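Local coordinates for protein spondin-1 (Homo sapiens, PDB 2ZOU) that is a secreted extracellular-matrix glycoprotein, also called F-spondin, that probably acts in cell adhesion, and whose reeler domain forms a beta-sandwich, at residues 31-35 with 143-147; 74-80 with 107-113; 23-28 with 122-128. All coordinates share one frame. Where two conformers were deposited one is given. Numbering follows the deposited sequence.

Interaction 1 (31-35 with 143-147); sequences DPDFY and KLCEQ
Tyr35, Leu144 and Phe34, the residues this contact buries most, join the loop between strands 24-28 and 40-47 to the C-terminal end of strand 131-144. The two backbones come closest at Phe34 and Cys145, CA to CA 5.0 Å, and both residues are extended. One direct hydrogen bond ties the two segments: Tyr35 N donates to Cys145 O at 2.8 Å. Two waters extend the link, one accepting from Cys145 N (2.9 Å) and donating to Asp33 O (2.6 Å), the other accepting from Gln147 N (2.9 Å) and donating to Tyr35 O (2.7 Å).

Tyr35, with chi1 p, brings a ring edge up to Leu144: CD1 is 3.5 Å from Leu144 O and 4.1 Å from Leu144 CB, while OH lies 3.3 Å from Glu146 CG and bonds to Gly118 O. A tyrosine suits this place because its ring is buried while its hydroxyl meets a backbone carbonyl. Leu144 (chi1 m, chi2 t) points toward the loop, its CD2 4.1 Å from Pro32 CG and 3.4 Å from Pro32 O, its branched end packing against the proline ring and carbonyl. Phe34, also p, sits further out; its CB is 3.1 Å from Cys145 O and its CD2 3.5 Å from Gln147 CG, the aliphatic stem of a polar residue flanking a half-exposed ring.

Cys145 turns its CB away from the loop to form the disulfide with Cys119, and Glu146 accepts from the amides of Gly116 and Gly118. The contact thus joins the C-terminal tail to an inter-strand loop at the margin of the reeler beta-sandwich.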
loop_
_atom_site.group_PDB
_atom_site.type_symbol
_atom_site.label_atom_id
_atom_site.label_comp_id
_atom_site.label_asym_id
_atom_site.label_seq_id
_atom_site.Cartn_x
_atom_site.Cartn_y
_atom_site.Cartn_z
ATOM N N ASP A 31 2.567 14.146 -3.588
ATOM C CA ASP A 31 3.627 13.643 -4.491
ATOM C C ASP A 31 5.053 13.887 -3.958
ATOM O O ASP A 31 5.875 14.544 -4.609
ATOM C CB ASP A 31 3.466 14.275 -5.878
ATOM C CG ASP A 31 2.143 13.923 -6.532
ATOM O OD1 ASP A 31 1.543 12.882 -6.182
ATOM O OD2 ASP A 31 1.698 14.712 -7.397
ATOM N N PRO A 32 5.360 13.363 -2.762
ATOM C CA PRO A 32 6.714 13.565 -2.221
ATOM C C PRO A 32 7.798 12.902 -3.073
ATOM O O PRO A 32 7.578 11.820 -3.616
ATOM C CB PRO A 32 6.635 12.899 -0.842
ATOM C CG PRO A 32 5.536 11.910 -0.970
ATOM C CD PRO A 32 4.516 12.575 -1.848
ATOM N N ASP A 33 8.927 13.588 -3.193
ATOM C CA ASP A 33 10.086 13.089 -3.925
ATOM C C ASP A 33 10.890 12.086 -3.095
ATOM O O ASP A 33 11.648 11.290 -3.652
ATOM C CB ASP A 33 10.995 14.258 -4.321
ATOM C CG ASP A 33 10.490 15.030 -5.532
ATOM O OD1 ASP A 33 9.552 14.572 -6.218
ATOM O OD2 ASP A 33 11.072 16.102 -5.803
ATOM N N PHE A 34 10.725 12.151 -1.776
ATOM C CA PHE A 34 11.444 11.318 -0.814
ATOM C C PHE A 34 10.649 11.330 0.474
ATOM O O PHE A 34 9.774 12.180 0.632
ATOM C CB PHE A 34 12.852 11.866 -0.546
ATOM C CG PHE A 34 12.889 13.316 -0.138
ATOM C CD1 PHE A 34 12.729 13.688 1.197
ATOM C CD2 PHE A 34 13.120 14.311 -1.091
ATOM C CE1 PHE A 34 12.778 15.029 1.585
ATOM C CE2 PHE A 34 13.168 15.667 -0.716
ATOM C CZ PHE A 34 12.999 16.020 0.628
ATOM N N TYR A 35 10.946 10.416 1.396
ATOM C CA TYR A 35 10.309 10.451 2.722
ATOM C C TYR A 35 11.212 11.078 3.771
ATOM O O TYR A 35 12.444 10.976 3.686
ATOM C CB TYR A 35 9.811 9.064 3.186
ATOM C CG TYR A 35 10.877 8.041 3.592
ATOM C CD1 TYR A 35 11.231 7.007 2.727
ATOM C CD2 TYR A 35 11.494 8.087 4.852
ATOM C CE1 TYR A 35 12.168 6.058 3.089
ATOM C CE2 TYR A 35 12.449 7.135 5.218
ATOM C CZ TYR A 35 12.763 6.125 4.338
ATOM O OH TYR A 35 13.726 5.196 4.706
ATOM N N LYS A 143 7.812 3.865 -5.114
ATOM C CA LYS A 143 9.082 3.837 -4.407
ATOM C C LYS A 143 9.349 5.196 -3.790
ATOM O O LYS A 143 9.243 6.218 -4.474
ATOM C CB LYS A 143 10.205 3.478 -5.386
ATOM C CG LYS A 143 11.608 3.520 -4.780
ATOM C CD LYS A 143 12.705 3.510 -5.840
ATOM C CE LYS A 143 12.781 2.199 -6.591
ATOM N NZ LYS A 143 14.186 1.970 -7.058
ATOM N N LEU A 144 9.681 5.203 -2.499
ATOM C CA LEU A 144 10.137 6.411 -1.809
ATOM C C LEU A 144 11.439 6.144 -1.092
ATOM O O LEU A 144 11.528 5.218 -0.278
ATOM C CB LEU A 144 9.125 6.904 -0.772
ATOM C CG LEU A 144 7.853 7.609 -1.238
ATOM C CD1 LEU A 144 6.951 7.838 -0.042
ATOM C CD2 LEU A 144 8.140 8.930 -1.954
ATOM N N CYS A 145 12.433 6.970 -1.381
ATOM C CA CYS A 145 13.719 6.826 -0.724
ATOM C C CYS A 145 13.927 7.964 0.264
ATOM O O CYS A 145 13.095 8.861 0.366
ATOM C CB CYS A 145 14.835 6.736 -1.766
ATOM S SG CYS A 145 14.603 5.298 -2.889
ATOM N N GLU A 146 15.008 7.911 1.029
ATOM C CA GLU A 146 15.412 9.042 1.856
ATOM C C GLU A 146 16.037 10.138 0.978
ATOM O O GLU A 146 16.385 9.886 -0.175
ATOM C CB GLU A 146 16.423 8.575 2.918
ATOM C CG GLU A 146 15.937 7.401 3.779
ATOM C CD GLU A 146 16.987 6.917 4.776
ATOM O OE1 GLU A 146 17.379 7.697 5.675
ATOM O OE2 GLU A 146 17.420 5.750 4.665
ATOM N N GLN A 147 16.126 11.356 1.515
ATOM C CA GLN A 147 16.988 12.449 0.998
ATOM C C GLN A 147 16.403 13.818 1.308
ATOM O O GLN A 147 16.258 14.170 2.472
ATOM C CB GLN A 147 17.342 12.325 -0.499
ATOM C CG GLN A 147 16.226 12.748 -1.463
ATOM C CD GLN A 147 16.332 12.081 -2.825
ATOM O OE1 GLN A 147 17.358 11.488 -3.165
ATOM N NE2 GLN A 147 15.268 12.176 -3.610
HETATM O O HOH W 1 12.458 8.848 -3.532
HETATM O O HOH W 2 14.987 11.577 4.205
#

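Interaction 2 (74-80 with 107-113); sequences AGTFQII and QVFWIAP
Strand 107-111 runs antiparallel to strand 76-79, their axes 4.6 Å apart at closest approach and their directions at 146°. At its start a water bridges the two backbones, donating to Gln107 O (2.7 Å) and accepting from Ile80 N (2.8 Å); the Gln107 amide group bonds to Arg42, Arg105 and Asp81.

Val108 (chi1 p) faces the interior, CG1 3.8 Å from Phe77 CD1, a compact branched residue beside a large ring. Phe109 (chi1 m) lies on the other face, in a hydrogen-bonded pair with Gln78: Phe109 N to Gln78 O is 3.0 Å, Gln78 N to Phe109 O 2.8 Å. Ile80 CD1 makes a CH-pi contact with the Phe109 ring, 3.7 Å from its centroid.

Strand 76-79 is thereby added as an outermost strand to one sheet of the reeler beta-sandwich, with Phe77, Val108 and Trp110 facing the opposing strand 55-62. Trp110 (chi1 t, chi2 75°) forms a non-hydrogen-bonded pair with Phe77, CA to CA 4.4 Å; Phe77 CE1 is 3.7 Å from Trp110 CD1, the rings oblique. Trp110 NE1 donates to Ala74 O at 3.0 Å, satisfying the buried indole's polar atom.

Ile111 and Thr76, beta-branched residues suited to extended strands, form a hydrogen-bonded pair: Ile111 N to Thr76 O 2.8 Å, Thr76 N to Ile111 O 3.1 Å. Beside them Gly75 has positive phi, and a CB there would clash with Trp110 NE1 and Ile111 O. Pro113 CB then packs 3.8 Å from Gly75 N.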
loop_
_atom_site.group_PDB
_atom_site.type_symbol
_atom_site.label_atom_id
_atom_site.label_comp_id
_atom_site.label_asym_id
_atom_site.label_seq_id
_atom_site.Cartn_x
_atom_site.Cartn_y
_atom_site.Cartn_z
ATOM N N ALA A 74 8.291 -1.784 6.438
ATOM C CA ALA A 74 8.856 -0.495 6.816
ATOM C C ALA A 74 7.761 0.501 7.193
ATOM O O ALA A 74 6.700 0.542 6.555
ATOM C CB ALA A 74 9.664 0.053 5.657
ATOM N N GLY A 75 8.020 1.285 8.232
ATOM C CA GLY A 75 7.090 2.326 8.665
ATOM C C GLY A 75 5.898 1.745 9.394
ATOM O O GLY A 75 5.866 0.545 9.693
ATOM N N THR A 76 4.914 2.604 9.649
ATOM C CA THR A 76 3.735 2.264 10.426
ATOM C C THR A 76 2.506 2.821 9.709
ATOM O O THR A 76 2.394 4.025 9.481
ATOM C CB THR A 76 3.816 2.907 11.838
ATOM O OG1 THR A 76 4.853 2.265 12.567
ATOM C CG2 THR A 76 2.494 2.776 12.625
ATOM N N PHE A 77 1.588 1.943 9.335
ATOM C CA PHE A 77 0.296 2.401 8.867
ATOM C C PHE A 77 -0.606 2.804 10.026
ATOM O O PHE A 77 -0.546 2.225 11.115
ATOM C CB PHE A 77 -0.398 1.342 8.032
ATOM C CG PHE A 77 0.251 1.095 6.711
ATOM C CD1 PHE A 77 0.102 1.996 5.651
ATOM C CD2 PHE A 77 0.988 -0.067 6.506
ATOM C CE1 PHE A 77 0.693 1.747 4.401
ATOM C CE2 PHE A 77 1.583 -0.321 5.266
ATOM C CZ PHE A 77 1.441 0.572 4.217
ATOM N N GLN A 78 -1.458 3.794 9.770
ATOM C CA GLN A 78 -2.479 4.222 10.712
ATOM C C GLN A 78 -3.829 4.350 10.007
ATOM O O GLN A 78 -3.944 5.045 8.998
ATOM C CB GLN A 78 -2.096 5.542 11.363
ATOM C CG GLN A 78 -3.110 5.998 12.414
ATOM C CD GLN A 78 -2.755 7.313 13.052
ATOM O OE1 GLN A 78 -1.902 8.042 12.564
ATOM N NE2 GLN A 78 -3.415 7.625 14.156
ATOM N N ILE A 79 -4.835 3.660 10.528
ATOM C CA ILE A 79 -6.162 3.653 9.942
ATOM C C ILE A 79 -6.797 5.041 10.073
ATOM O O ILE A 79 -6.737 5.677 11.126
ATOM C CB ILE A 79 -7.058 2.574 10.621
ATOM C CG1 ILE A 79 -6.445 1.175 10.444
ATOM C CG2 ILE A 79 -8.514 2.639 10.131
ATOM C CD1 ILE A 79 -6.311 0.686 9.007
ATOM N N ILE A 80 -7.373 5.511 8.974
ATOM C CA ILE A 80 -8.169 6.737 8.974
ATOM C C ILE A 80 -9.668 6.414 9.046
ATOM O O ILE A 80 -10.395 6.962 9.883
ATOM C CB ILE A 80 -7.855 7.577 7.705
ATOM C CG1 ILE A 80 -6.386 7.988 7.687
ATOM C CG2 ILE A 80 -8.782 8.808 7.602
ATOM C CD1 ILE A 80 -5.932 8.627 6.380
ATOM N N GLN A 107 -8.045 5.354 1.797
ATOM C CA GLN A 107 -6.900 6.155 2.245
ATOM C C GLN A 107 -6.453 5.671 3.608
ATOM O O GLN A 107 -7.270 5.195 4.399
ATOM C CB GLN A 107 -7.294 7.631 2.364
ATOM C CG GLN A 107 -8.527 7.830 3.225
ATOM C CD GLN A 107 -8.952 9.270 3.373
ATOM O OE1 GLN A 107 -8.376 10.184 2.782
ATOM N NE2 GLN A 107 -9.991 9.477 4.167
ATOM N N VAL A 108 -5.157 5.790 3.858
ATOM C CA VAL A 108 -4.560 5.417 5.143
ATOM C C VAL A 108 -3.363 6.334 5.367
ATOM O O VAL A 108 -2.831 6.881 4.405
ATOM C CB VAL A 108 -4.145 3.933 5.116
ATOM C CG1 VAL A 108 -2.934 3.700 4.180
ATOM C CG2 VAL A 108 -3.933 3.390 6.529
ATOM N N PHE A 109 -2.949 6.527 6.613
ATOM C CA PHE A 109 -1.664 7.168 6.846
ATOM C C PHE A 109 -0.561 6.130 6.848
ATOM O O PHE A 109 -0.756 5.005 7.319
ATOM C CB PHE A 109 -1.637 7.897 8.187
ATOM C CG PHE A 109 -2.448 9.159 8.218
ATOM C CD1 PHE A 109 -2.165 10.207 7.331
ATOM C CD2 PHE A 109 -3.486 9.316 9.144
ATOM C CE1 PHE A 109 -2.916 11.378 7.355
ATOM C CE2 PHE A 109 -4.229 10.506 9.175
ATOM C CZ PHE A 109 -3.937 11.520 8.274
ATOM N N TRP A 110 0.600 6.550 6.356
ATOM C CA TRP A 110 1.844 5.808 6.489
ATOM C C TRP A 110 2.857 6.741 7.127
ATOM O O TRP A 110 3.138 7.811 6.587
ATOM C CB TRP A 110 2.329 5.298 5.147
ATOM C CG TRP A 110 3.620 4.547 5.234
ATOM C CD1 TRP A 110 3.799 3.288 5.715
ATOM C CD2 TRP A 110 4.902 5.005 4.805
ATOM N NE1 TRP A 110 5.125 2.926 5.620
ATOM C CE2 TRP A 110 5.825 3.966 5.062
ATOM C CE3 TRP A 110 5.360 6.198 4.226
ATOM C CZ2 TRP A 110 7.185 4.084 4.752
ATOM C CZ3 TRP A 110 6.709 6.315 3.926
ATOM C CH2 TRP A 110 7.603 5.255 4.174
ATOM N N ILE A 111 3.385 6.334 8.274
ATOM C CA ILE A 111 4.347 7.123 9.017
ATOM C C ILE A 111 5.735 6.612 8.677
ATOM O O ILE A 111 6.032 5.430 8.887
ATOM C CB ILE A 111 4.100 7.032 10.528
ATOM C CG1 ILE A 111 2.654 7.424 10.847
ATOM C CG2 ILE A 111 5.140 7.914 11.278
ATOM C CD1 ILE A 111 2.227 7.185 12.305
ATOM N N ALA A 112 6.577 7.490 8.121
ATOM C CA ALA A 112 7.849 7.082 7.553
ATOM C C ALA A 112 8.831 6.608 8.621
ATOM O O ALA A 112 8.863 7.138 9.733
ATOM C CB ALA A 112 8.467 8.211 6.728
ATOM N N PRO A 113 9.653 5.608 8.265
ATOM C CA PRO A 113 10.568 4.979 9.225
ATOM C C PRO A 113 11.827 5.809 9.530
ATOM O O PRO A 113 12.077 6.807 8.859
ATOM C CB PRO A 113 10.956 3.687 8.505
ATOM C CG PRO A 113 10.937 4.072 7.054
ATOM C CD PRO A 113 9.743 4.988 6.922
HETATM O O HOH W 3 -8.047 4.086 6.710
#

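Interaction 3 (23-28 with 122-128); sequences EFSLRV and LKASIVQ. With EDO (1,2-ethanediol), chain D; EDO (1,2-ethanediol), chain E; EDO (1,2-ethanediol), chain F.
This contact belongs to the hydrophobic core of a beta-sandwich, where strand 24-28 of one sheet faces strand 120-127 of the other. The strands run at 153° with axes 8.0 Å apart at closest approach, too far for backbone pairing, and no hydrogen bond joins the segments. Their CA atoms are nearest at Leu26 and Ala124 (7.1 Å) and at Phe24 and Ile126 (8.3 Å).

Every second residue points across the gap: Phe24, Leu26 and Val28 from one side, Leu122, Ala124 and Ile126 from the other. Phe24 (chi1 m) lays a ring face over Ile126 (chi1 p, chi2 90°), whose CD1 makes a CH-pi contact 3.7 Å from the ring centroid. At the edge of that ring, Gln128 NE2 approaches Phe24 CZ to 3.3 Å.

In this reeler sandwich large and small apolar residues face each other across the gap. Leu26 (chi1 t, chi2 p) sends CD2 to 3.9 Å from Leu122 CB and 4.3 Å from Ala124 CB, the small alanine leaving space for it. Val28 CG2 meets Leu122 CD1 at 3.7 Å, and Leu58 and Ala60 of strand 55-62 continue the apolar layer.

Polar Ser25, Arg27 and Ser125 lie on the outer faces, where Arg27 forms a salt bridge with Asp31. Ethanediol molecules, probably from the crystallisation liquor, bind nearby: O1 of one donates to Glu23 O, and O1 of another to Ser125 OG, both at 2.7 Å.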
loop_
_atom_site.group_PDB
_atom_site.type_symbol
_atom_site.label_atom_id
_atom_site.label_comp_id
_atom_site.label_asym_id
_atom_site.label_seq_id
_atom_site.Cartn_x
_atom_site.Cartn_y
_atom_site.Cartn_z
ATOM N N GLU A 23 -5.904 0.724 -14.327
ATOM C CA GLU A 23 -6.717 1.875 -13.960
ATOM C C GLU A 23 -6.727 2.128 -12.447
ATOM O O GLU A 23 -7.397 3.055 -11.972
ATOM C CB GLU A 23 -8.145 1.715 -14.478
ATOM C CG GLU A 23 -8.940 0.724 -13.702
ATOM C CD GLU A 23 -8.908 -0.674 -14.279
ATOM O OE1 GLU A 23 -7.827 -1.151 -14.714
ATOM O OE2 GLU A 23 -9.983 -1.318 -14.287
ATOM N N PHE A 24 -5.988 1.314 -11.696
ATOM C CA PHE A 24 -5.922 1.476 -10.249
ATOM C C PHE A 24 -4.592 2.116 -9.908
ATOM O O PHE A 24 -3.546 1.696 -10.413
ATOM C CB PHE A 24 -6.038 0.122 -9.550
ATOM C CG PHE A 24 -7.312 -0.585 -9.844
ATOM C CD1 PHE A 24 -8.470 -0.284 -9.127
ATOM C CD2 PHE A 24 -7.378 -1.525 -10.862
ATOM C CE1 PHE A 24 -9.671 -0.939 -9.415
ATOM C CE2 PHE A 24 -8.588 -2.178 -11.158
ATOM C CZ PHE A 24 -9.725 -1.887 -10.426
ATOM N N SER A 25 -4.636 3.144 -9.066
ATOM C CA SER A 25 -3.430 3.931 -8.756
ATOM C C SER A 25 -3.173 4.001 -7.272
ATOM O O SER A 25 -4.087 4.301 -6.511
ATOM C CB SER A 25 -3.589 5.365 -9.255
ATOM O OG SER A 25 -3.639 5.389 -10.661
ATOM N N LEU A 26 -1.923 3.755 -6.878
ATOM C CA LEU A 26 -1.490 3.979 -5.503
ATOM C C LEU A 26 -0.674 5.260 -5.494
ATOM O O LEU A 26 0.305 5.385 -6.240
ATOM C CB LEU A 26 -0.623 2.810 -5.041
ATOM C CG LEU A 26 -0.213 2.841 -3.559
ATOM C CD1 LEU A 26 -1.424 2.684 -2.649
ATOM C CD2 LEU A 26 0.764 1.735 -3.282
ATOM N N ARG A 27 -1.113 6.236 -4.713
ATOM C CA ARG A 27 -0.474 7.543 -4.696
ATOM C C ARG A 27 -0.218 7.961 -3.275
ATOM O O ARG A 27 -0.799 7.429 -2.345
ATOM C CB ARG A 27 -1.345 8.586 -5.381
ATOM C CG ARG A 27 -1.655 8.237 -6.820
ATOM C CD ARG A 27 -1.980 9.441 -7.646
ATOM N NE ARG A 27 -0.858 10.374 -7.725
ATOM C CZ ARG A 27 -0.792 11.383 -8.586
ATOM N NH1 ARG A 27 -1.775 11.583 -9.456
ATOM N NH2 ARG A 27 0.261 12.184 -8.582
ATOM N N VAL A 28 0.676 8.923 -3.117
ATOM C CA VAL A 28 0.851 9.590 -1.844
ATOM C C VAL A 28 0.499 11.057 -2.076
ATOM O O VAL A 28 1.064 11.717 -2.975
ATOM C CB VAL A 28 2.286 9.462 -1.349
ATOM C CG1 VAL A 28 2.444 10.204 -0.022
ATOM C CG2 VAL A 28 2.617 7.970 -1.160
ATOM N N LEU A 122 5.950 1.061 -1.487
ATOM C CA LEU A 122 4.548 0.945 -1.145
ATOM C C LEU A 122 3.900 0.193 -2.275
ATOM O O LEU A 122 4.071 0.587 -3.424
ATOM C CB LEU A 122 3.908 2.333 -1.030
ATOM C CG LEU A 122 4.492 3.245 0.058
ATOM C CD1 LEU A 122 3.944 4.659 -0.075
ATOM C CD2 LEU A 122 4.138 2.684 1.407
ATOM N N LYS A 123 3.157 -0.860 -1.956
ATOM C CA LYS A 123 2.612 -1.772 -2.970
ATOM C C LYS A 123 1.205 -2.225 -2.628
ATOM O O LYS A 123 0.904 -2.534 -1.482
ATOM C CB LYS A 123 3.479 -3.031 -3.074
ATOM C CG LYS A 123 4.687 -2.948 -3.968
ATOM C CD LYS A 123 5.684 -4.039 -3.619
ATOM C CE LYS A 123 5.247 -5.396 -4.093
ATOM N NZ LYS A 123 6.401 -6.346 -4.012
ATOM N N ALA A 124 0.347 -2.307 -3.640
ATOM C CA ALA A 124 -1.007 -2.772 -3.440
ATOM C C ALA A 124 -1.408 -3.825 -4.452
ATOM O O ALA A 124 -0.878 -3.888 -5.556
ATOM C CB ALA A 124 -1.970 -1.610 -3.492
ATOM N N SER A 125 -2.353 -4.652 -4.033
ATOM C CA SER A 125 -3.033 -5.624 -4.870
ATOM C C SER A 125 -4.518 -5.373 -4.712
ATOM O O SER A 125 -4.955 -4.980 -3.623
ATOM C CB SER A 125 -2.671 -7.031 -4.399
ATOM O OG SER A 125 -3.446 -8.000 -5.066
ATOM N N ILE A 126 -5.307 -5.585 -5.767
ATOM C CA ILE A 126 -6.761 -5.409 -5.656
ATOM C C ILE A 126 -7.551 -6.566 -6.277
ATOM O O ILE A 126 -7.010 -7.344 -7.073
ATOM C CB ILE A 126 -7.297 -4.044 -6.242
ATOM C CG1 ILE A 126 -7.230 -4.020 -7.777
ATOM C CG2 ILE A 126 -6.631 -2.810 -5.564
ATOM C CD1 ILE A 126 -8.468 -4.539 -8.486
ATOM N N VAL A 127 -8.829 -6.650 -5.918
ATOM C CA VAL A 127 -9.798 -7.484 -6.653
ATOM C C VAL A 127 -11.029 -6.694 -7.104
ATOM O O VAL A 127 -11.594 -5.943 -6.316
ATOM C CB VAL A 127 -10.218 -8.776 -5.878
ATOM C CG1 VAL A 127 -10.783 -8.452 -4.507
ATOM C CG2 VAL A 127 -11.203 -9.603 -6.705
ATOM N N GLN A 128 -11.426 -6.868 -8.374
ATOM C CA GLN A 128 -12.675 -6.315 -8.932
ATOM C C GLN A 128 -13.512 -7.491 -9.437
ATOM O O GLN A 128 -14.401 -7.957 -8.726
ATOM C CB GLN A 128 -12.394 -5.291 -10.056
ATOM C CG GLN A 128 -13.659 -4.604 -10.636
ATOM C CD GLN A 128 -13.380 -3.530 -11.700
ATOM O OE1 GLN A 128 -14.308 -2.871 -12.172
ATOM N NE2 GLN A 128 -12.129 -3.385 -12.105
HETATM C C1 EDO D . -6.402 -9.424 -3.745
HETATM O O1 EDO D . -4.991 -9.651 -3.646
HETATM C C2 EDO D . -6.757 -8.130 -3.025
HETATM O O2 EDO D . -6.334 -8.198 -1.654
HETATM C C1 EDO E . -7.108 5.980 -10.272
HETATM O O1 EDO E . -6.300 5.482 -11.340
HETATM C C2 EDO E . -7.295 7.490 -10.344
HETATM O O2 EDO E . -8.613 7.804 -10.813
HETATM C C1 EDO F . 0.215 -3.905 -9.336
HETATM O O1 EDO F . -0.450 -4.519 -8.231
HETATM C C2 EDO F . -0.244 -4.497 -10.658
HETATM O O2 EDO F . -0.220 -3.492 -11.673
#

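In the fold
Interaction 3 is the buried one: apolar side chains from the two sheets meet with no hydrogen bond between its segments. Interaction 2 lies within a single sheet, so backbone hydrogen bonds dominate; one face of its strands turns inward and the other outward. Interaction 1, its centre about 15 Å from the centre of the chain, combines one direct hydrogen bond and water bridges with the buried Tyr35 and Leu144 and more exposed neighbours. Trp110 connects all three, touching Tyr35 and Leu144 of interaction 1 and Leu122 of interaction 3. Along the chain, interaction 2 is nested inside the loops closed by both others, whereas interactions 1 and 3 alternate, their strands 131-144 and 120-127 being sheet neighbours.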